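Local coordinates for lipoprotein (Colwellia psychrerythraea, PDB 3O0Y) that is a putative lipoprotein of unknown function, with a mostly helical fold whose family belongs to a metallopeptidase-like clan, at residues S276-Y288 with V510-E522. Residues are numbered along the deposited sequence; the frame is centred on the assembly and turned at random.
Sequences SGIWAQPKGSVYY and VDTGLHDKRWTRE
Trp279 and Arg518 meet face to face. The guanidinium lies flat on the indole, with planes 9° apart and centres 4.2 Å apart. Arg518 CG makes a CH-pi contact 3.5 Å from the centroid of the five-membered ring of Trp279. With CG between its backbone N and carbonyl carbon (chi1 61°), Trp279 turns its pyrrole edge to the end of helix 491-515, where CD1 is 3.2 Å from Leu514 O. A water accepts from Trp279 NE1 and donates to Leu514 O and Trp519 O, tying the indole to both sides of the turn after that helix. Cutting the indole back to an alanine is likely to leave the Arg518 guanidinium without its flat support and the water without its Trp279 NE1 donor.

Gly277 lies close against the helix end, its CA 3.3 Å from Leu514 O in a CA-H...O contact. Next to it, Ile278 N donates to His515 ND1 in the imidazole plane (3.0 Å, 163°). His515 NE2 bonds to Tyr546 O, so both ring nitrogens are engaged and the ring's rotation is fixed. His515 CB sits over one face of the Tyr288 ring. Tyr288 OH donates to Asp511 OD2 (2.6 Å), on the anti side of the carboxylate and tilted well out of its plane. At the start of helix 521-532, Arg521 N donates to Ser276 OG.

The contact thus joins the loop leading into helix 284-296 to the junction of helices 491-515 and 521-532, with helices 302-326 and 536-548 alongside.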
loop_
_atom_site.group_PDB
_atom_site.type_symbol
_atom_site.label_atom_id
_atom_site.label_comp_id
_atom_site.label_asym_id
_atom_site.label_seq_id
_atom_site.Cartn_x
_atom_site.Cartn_y
_atom_site.Cartn_z
ATOM N N SER A 276 0.055 -5.066 -22.787
ATOM C CA SER A 276 -0.313 -4.600 -21.452
ATOM C C SER A 276 0.380 -5.280 -20.296
ATOM O O SER A 276 0.655 -4.637 -19.259
ATOM C CB SER A 276 -1.823 -4.699 -21.216
ATOM O OG SER A 276 -2.552 -4.127 -22.271
ATOM N N GLY A 277 0.672 -6.559 -20.436
ATOM C CA GLY A 277 1.187 -7.301 -19.302
ATOM C C GLY A 277 2.707 -7.451 -19.288
ATOM O O GLY A 277 3.415 -7.240 -20.295
ATOM N N ILE A 278 3.199 -7.841 -18.137
ATOM C CA ILE A 278 4.638 -7.941 -17.880
ATOM C C ILE A 278 5.326 -9.082 -18.650
ATOM O O ILE A 278 6.546 -9.007 -18.839
ATOM C CB ILE A 278 4.937 -8.024 -16.334
ATOM C CG1 ILE A 278 6.337 -7.446 -15.997
ATOM C CG2 ILE A 278 4.801 -9.442 -15.832
ATOM C CD1 ILE A 278 6.436 -5.913 -16.100
ATOM N N TRP A 279 4.557 -10.057 -19.115
ATOM C CA TRP A 279 5.067 -11.154 -19.939
ATOM C C TRP A 279 5.815 -10.596 -21.176
ATOM O O TRP A 279 6.730 -11.270 -21.768
ATOM C CB TRP A 279 3.929 -12.054 -20.415
ATOM C CG TRP A 279 2.927 -11.343 -21.266
ATOM C CD1 TRP A 279 1.776 -10.706 -20.828
ATOM C CD2 TRP A 279 2.978 -11.111 -22.700
ATOM N NE1 TRP A 279 1.148 -10.098 -21.879
ATOM C CE2 TRP A 279 1.840 -10.345 -23.041
ATOM C CE3 TRP A 279 3.866 -11.484 -23.708
ATOM C CZ2 TRP A 279 1.577 -9.929 -24.376
ATOM C CZ3 TRP A 279 3.584 -11.133 -25.032
ATOM C CH2 TRP A 279 2.438 -10.365 -25.352
ATOM N N ALA A 280 5.452 -9.386 -21.575
ATOM C CA ALA A 280 6.031 -8.807 -22.864
ATOM C C ALA A 280 7.431 -8.212 -22.672
ATOM O O ALA A 280 8.107 -7.792 -23.656
ATOM C CB ALA A 280 5.121 -7.754 -23.425
ATOM N N GLN A 281 7.860 -8.123 -21.412
ATOM C CA GLN A 281 9.218 -7.709 -21.104
ATOM C C GLN A 281 10.157 -8.896 -21.277
ATOM O O GLN A 281 9.728 -10.059 -21.223
ATOM C CB GLN A 281 9.319 -7.230 -19.656
ATOM C CG GLN A 281 8.390 -6.106 -19.273
ATOM C CD GLN A 281 8.604 -4.748 -19.939
ATOM O OE1 GLN A 281 9.677 -4.430 -20.504
ATOM N NE2 GLN A 281 7.555 -3.934 -19.894
ATOM N N PRO A 282 11.464 -8.626 -21.526
ATOM C CA PRO A 282 12.433 -9.724 -21.516
ATOM C C PRO A 282 12.497 -10.393 -20.164
ATOM O O PRO A 282 12.548 -9.702 -19.147
ATOM C CB PRO A 282 13.769 -9.041 -21.924
ATOM C CG PRO A 282 13.595 -7.656 -21.620
ATOM C CD PRO A 282 12.113 -7.337 -21.790
ATOM N N LYS A 283 12.319 -11.714 -20.159
ATOM C CA LYS A 283 12.260 -12.486 -18.940
ATOM C C LYS A 283 11.050 -12.073 -18.062
ATOM O O LYS A 283 11.063 -12.319 -16.847
ATOM C CB LYS A 283 13.539 -12.325 -18.108
ATOM C CG LYS A 283 14.882 -12.665 -18.856
ATOM C CD LYS A 283 15.037 -14.152 -19.130
ATOM C CE LYS A 283 16.054 -14.875 -18.171
ATOM N NZ LYS A 283 15.413 -15.733 -16.998
ATOM N N GLY A 284 9.985 -11.545 -18.686
ATOM C CA GLY A 284 8.835 -11.018 -17.913
ATOM C C GLY A 284 8.140 -12.114 -17.156
ATOM O O GLY A 284 7.612 -11.875 -16.047
ATOM N N SER A 285 8.160 -13.340 -17.683
ATOM C CA SER A 285 7.464 -14.432 -16.991
ATOM C C SER A 285 8.166 -14.877 -15.729
ATOM O O SER A 285 7.551 -15.197 -14.689
ATOM C CB SER A 285 7.259 -15.640 -17.878
ATOM O OG SER A 285 8.473 -16.397 -17.984
ATOM N N VAL A 286 9.485 -14.823 -15.793
ATOM C CA VAL A 286 10.266 -15.080 -14.619
ATOM C C VAL A 286 10.091 -13.963 -13.600
ATOM O O VAL A 286 10.001 -14.228 -12.398
ATOM C CB VAL A 286 11.762 -15.278 -15.055
ATOM C CG1 VAL A 286 12.644 -15.303 -13.820
ATOM C CG2 VAL A 286 11.837 -16.560 -15.907
ATOM N N TYR A 287 10.060 -12.728 -14.041
ATOM C CA TYR A 287 9.745 -11.627 -13.156
ATOM C C TYR A 287 8.411 -11.810 -12.408
ATOM O O TYR A 287 8.342 -11.627 -11.186
ATOM C CB TYR A 287 9.706 -10.338 -13.936
ATOM C CG TYR A 287 9.365 -9.135 -13.086
ATOM C CD1 TYR A 287 10.342 -8.368 -12.497
ATOM C CD2 TYR A 287 8.066 -8.858 -12.763
ATOM C CE1 TYR A 287 10.006 -7.280 -11.686
ATOM C CE2 TYR A 287 7.724 -7.848 -11.919
ATOM C CZ TYR A 287 8.691 -7.053 -11.365
ATOM O OH TYR A 287 8.334 -5.994 -10.536
ATOM N N TYR A 288 7.393 -12.206 -13.181
ATOM C CA TYR A 288 6.058 -12.368 -12.622
ATOM C C TYR A 288 6.030 -13.480 -11.609
ATOM O O TYR A 288 5.405 -13.326 -10.536
ATOM C CB TYR A 288 5.020 -12.579 -13.739
ATOM C CG TYR A 288 3.590 -12.534 -13.211
ATOM C CD1 TYR A 288 3.121 -11.403 -12.539
ATOM C CD2 TYR A 288 2.702 -13.596 -13.437
ATOM C CE1 TYR A 288 1.813 -11.364 -12.054
ATOM C CE2 TYR A 288 1.391 -13.524 -12.998
ATOM C CZ TYR A 288 0.977 -12.445 -12.307
ATOM O OH TYR A 288 -0.339 -12.404 -11.855
ATOM N N VAL A 510 -7.881 -11.054 -13.077
ATOM C CA VAL A 510 -7.385 -10.045 -14.019
ATOM C C VAL A 510 -5.842 -9.825 -13.925
ATOM O O VAL A 510 -5.197 -9.501 -14.946
ATOM C CB VAL A 510 -8.146 -8.663 -13.947
ATOM C CG1 VAL A 510 -9.664 -8.847 -14.354
ATOM C CG2 VAL A 510 -7.990 -7.997 -12.609
ATOM N N ASP A 511 -5.242 -9.962 -12.738
ATOM C CA ASP A 511 -3.784 -9.730 -12.656
ATOM C C ASP A 511 -3.071 -10.880 -13.339
ATOM O O ASP A 511 -2.189 -10.654 -14.173
ATOM C CB ASP A 511 -3.358 -9.583 -11.192
ATOM C CG ASP A 511 -1.913 -9.171 -11.032
ATOM O OD1 ASP A 511 -1.631 -7.969 -11.152
ATOM O OD2 ASP A 511 -1.072 -10.071 -10.853
ATOM N N THR A 512 -3.510 -12.114 -13.051
ATOM C CA THR A 512 -2.931 -13.278 -13.769
ATOM C C THR A 512 -3.318 -13.214 -15.273
ATOM O O THR A 512 -2.563 -13.624 -16.149
ATOM C CB THR A 512 -3.369 -14.588 -13.176
ATOM O OG1 THR A 512 -4.817 -14.672 -13.091
ATOM C CG2 THR A 512 -2.824 -14.789 -11.767
ATOM N N GLY A 513 -4.535 -12.721 -15.542
ATOM C CA GLY A 513 -5.025 -12.505 -16.939
ATOM C C GLY A 513 -4.055 -11.670 -17.747
ATOM O O GLY A 513 -3.560 -12.129 -18.789
ATOM N N LEU A 514 -3.827 -10.460 -17.288
ATOM C CA LEU A 514 -2.904 -9.522 -17.942
ATOM C C LEU A 514 -1.477 -10.039 -18.020
ATOM O O LEU A 514 -0.832 -9.926 -19.063
ATOM C CB LEU A 514 -2.867 -8.228 -17.123
ATOM C CG LEU A 514 -4.088 -7.353 -17.201
ATOM C CD1 LEU A 514 -4.098 -6.396 -15.957
ATOM C CD2 LEU A 514 -4.172 -6.557 -18.480
ATOM N N HIS A 515 -0.952 -10.553 -16.918
ATOM C CA HIS A 515 0.496 -10.720 -16.807
ATOM C C HIS A 515 0.987 -12.097 -17.248
ATOM O O HIS A 515 2.167 -12.257 -17.558
ATOM C CB HIS A 515 0.923 -10.438 -15.376
ATOM C CG HIS A 515 0.806 -8.975 -15.025
ATOM N ND1 HIS A 515 1.423 -7.992 -15.779
ATOM C CD2 HIS A 515 0.086 -8.328 -14.079
ATOM C CE1 HIS A 515 1.160 -6.813 -15.249
ATOM N NE2 HIS A 515 0.355 -6.991 -14.209
ATOM N N ASP A 516 0.085 -13.080 -17.292
ATOM C CA ASP A 516 0.406 -14.449 -17.769
ATOM C C ASP A 516 -0.427 -14.952 -18.949
ATOM O O ASP A 516 0.136 -15.562 -19.892
ATOM C CB ASP A 516 0.307 -15.439 -16.607
ATOM C CG ASP A 516 0.658 -16.886 -17.044
ATOM O OD1 ASP A 516 1.826 -17.170 -17.233
ATOM O OD2 ASP A 516 -0.265 -17.675 -17.249
ATOM N N LYS A 517 -1.736 -14.719 -18.917
ATOM C CA LYS A 517 -2.616 -15.173 -19.994
ATOM C C LYS A 517 -2.681 -14.216 -21.173
ATOM O O LYS A 517 -3.374 -14.504 -22.149
ATOM C CB LYS A 517 -4.005 -15.471 -19.475
ATOM C CG LYS A 517 -4.073 -16.429 -18.343
ATOM C CD LYS A 517 -3.546 -17.788 -18.658
ATOM C CE LYS A 517 -3.793 -18.680 -17.426
ATOM N NZ LYS A 517 -3.263 -17.988 -16.137
ATOM N N ARG A 518 -1.991 -13.078 -21.060
ATOM C CA ARG A 518 -1.854 -12.072 -22.118
ATOM C C ARG A 518 -3.194 -11.420 -22.471
ATOM O O ARG A 518 -3.380 -10.956 -23.563
ATOM C CB ARG A 518 -1.200 -12.716 -23.357
ATOM C CG ARG A 518 0.147 -13.356 -22.987
ATOM C CD ARG A 518 0.864 -13.844 -24.259
ATOM N NE ARG A 518 2.129 -14.463 -23.883
ATOM C CZ ARG A 518 3.080 -14.804 -24.743
ATOM N NH1 ARG A 518 2.897 -14.614 -26.053
ATOM N NH2 ARG A 518 4.211 -15.333 -24.289
ATOM N N TRP A 519 -4.103 -11.313 -21.495
ATOM C CA TRP A 519 -5.259 -10.464 -21.672
ATOM C C TRP A 519 -4.827 -9.034 -21.986
ATOM O O TRP A 519 -3.886 -8.526 -21.431
ATOM C CB TRP A 519 -6.124 -10.413 -20.401
ATOM C CG TRP A 519 -6.819 -11.631 -20.019
ATOM C CD1 TRP A 519 -6.525 -12.943 -20.331
ATOM C CD2 TRP A 519 -7.948 -11.682 -19.152
ATOM N NE1 TRP A 519 -7.395 -13.781 -19.705
ATOM C CE2 TRP A 519 -8.268 -13.023 -18.952
ATOM C CE3 TRP A 519 -8.727 -10.707 -18.549
ATOM C CZ2 TRP A 519 -9.354 -13.404 -18.200
ATOM C CZ3 TRP A 519 -9.789 -11.095 -17.765
ATOM C CH2 TRP A 519 -10.088 -12.404 -17.595
ATOM N N THR A 520 -5.566 -8.348 -22.859
ATOM C CA THR A 520 -5.333 -6.945 -23.109
ATOM C C THR A 520 -5.946 -6.130 -21.950
ATOM O O THR A 520 -6.836 -6.597 -21.232
ATOM C CB THR A 520 -5.999 -6.539 -24.445
ATOM O OG1 THR A 520 -7.415 -6.670 -24.290
ATOM C CG2 THR A 520 -5.492 -7.439 -25.585
ATOM N N ARG A 521 -5.524 -4.878 -21.864
ATOM C CA ARG A 521 -6.130 -3.890 -20.992
ATOM C C ARG A 521 -7.654 -3.848 -21.171
ATOM O O ARG A 521 -8.426 -3.898 -20.207
ATOM C CB ARG A 521 -5.467 -2.536 -21.225
ATOM C CG ARG A 521 -6.138 -1.366 -20.632
ATOM C CD ARG A 521 -5.570 -0.082 -21.188
ATOM N NE ARG A 521 -6.250 1.110 -20.694
ATOM C CZ ARG A 521 -7.394 1.619 -21.162
ATOM N NH1 ARG A 521 -7.909 2.665 -20.564
ATOM N NH2 ARG A 521 -8.017 1.104 -22.202
ATOM N N GLU A 522 -8.077 -3.865 -22.400
ATOM C CA GLU A 522 -9.508 -3.685 -22.674
ATOM C C GLU A 522 -10.317 -4.888 -22.264
ATOM O O GLU A 522 -11.395 -4.723 -21.742
ATOM C CB GLU A 522 -9.714 -3.387 -24.151
ATOM C CG GLU A 522 -9.119 -2.006 -24.607
ATOM C CD GLU A 522 -7.588 -1.947 -24.614
ATOM O OE1 GLU A 522 -6.881 -2.974 -24.898
ATOM O OE2 GLU A 522 -7.089 -0.828 -24.271
HETATM O O HOH W 1 -1.210 -8.381 -21.866
#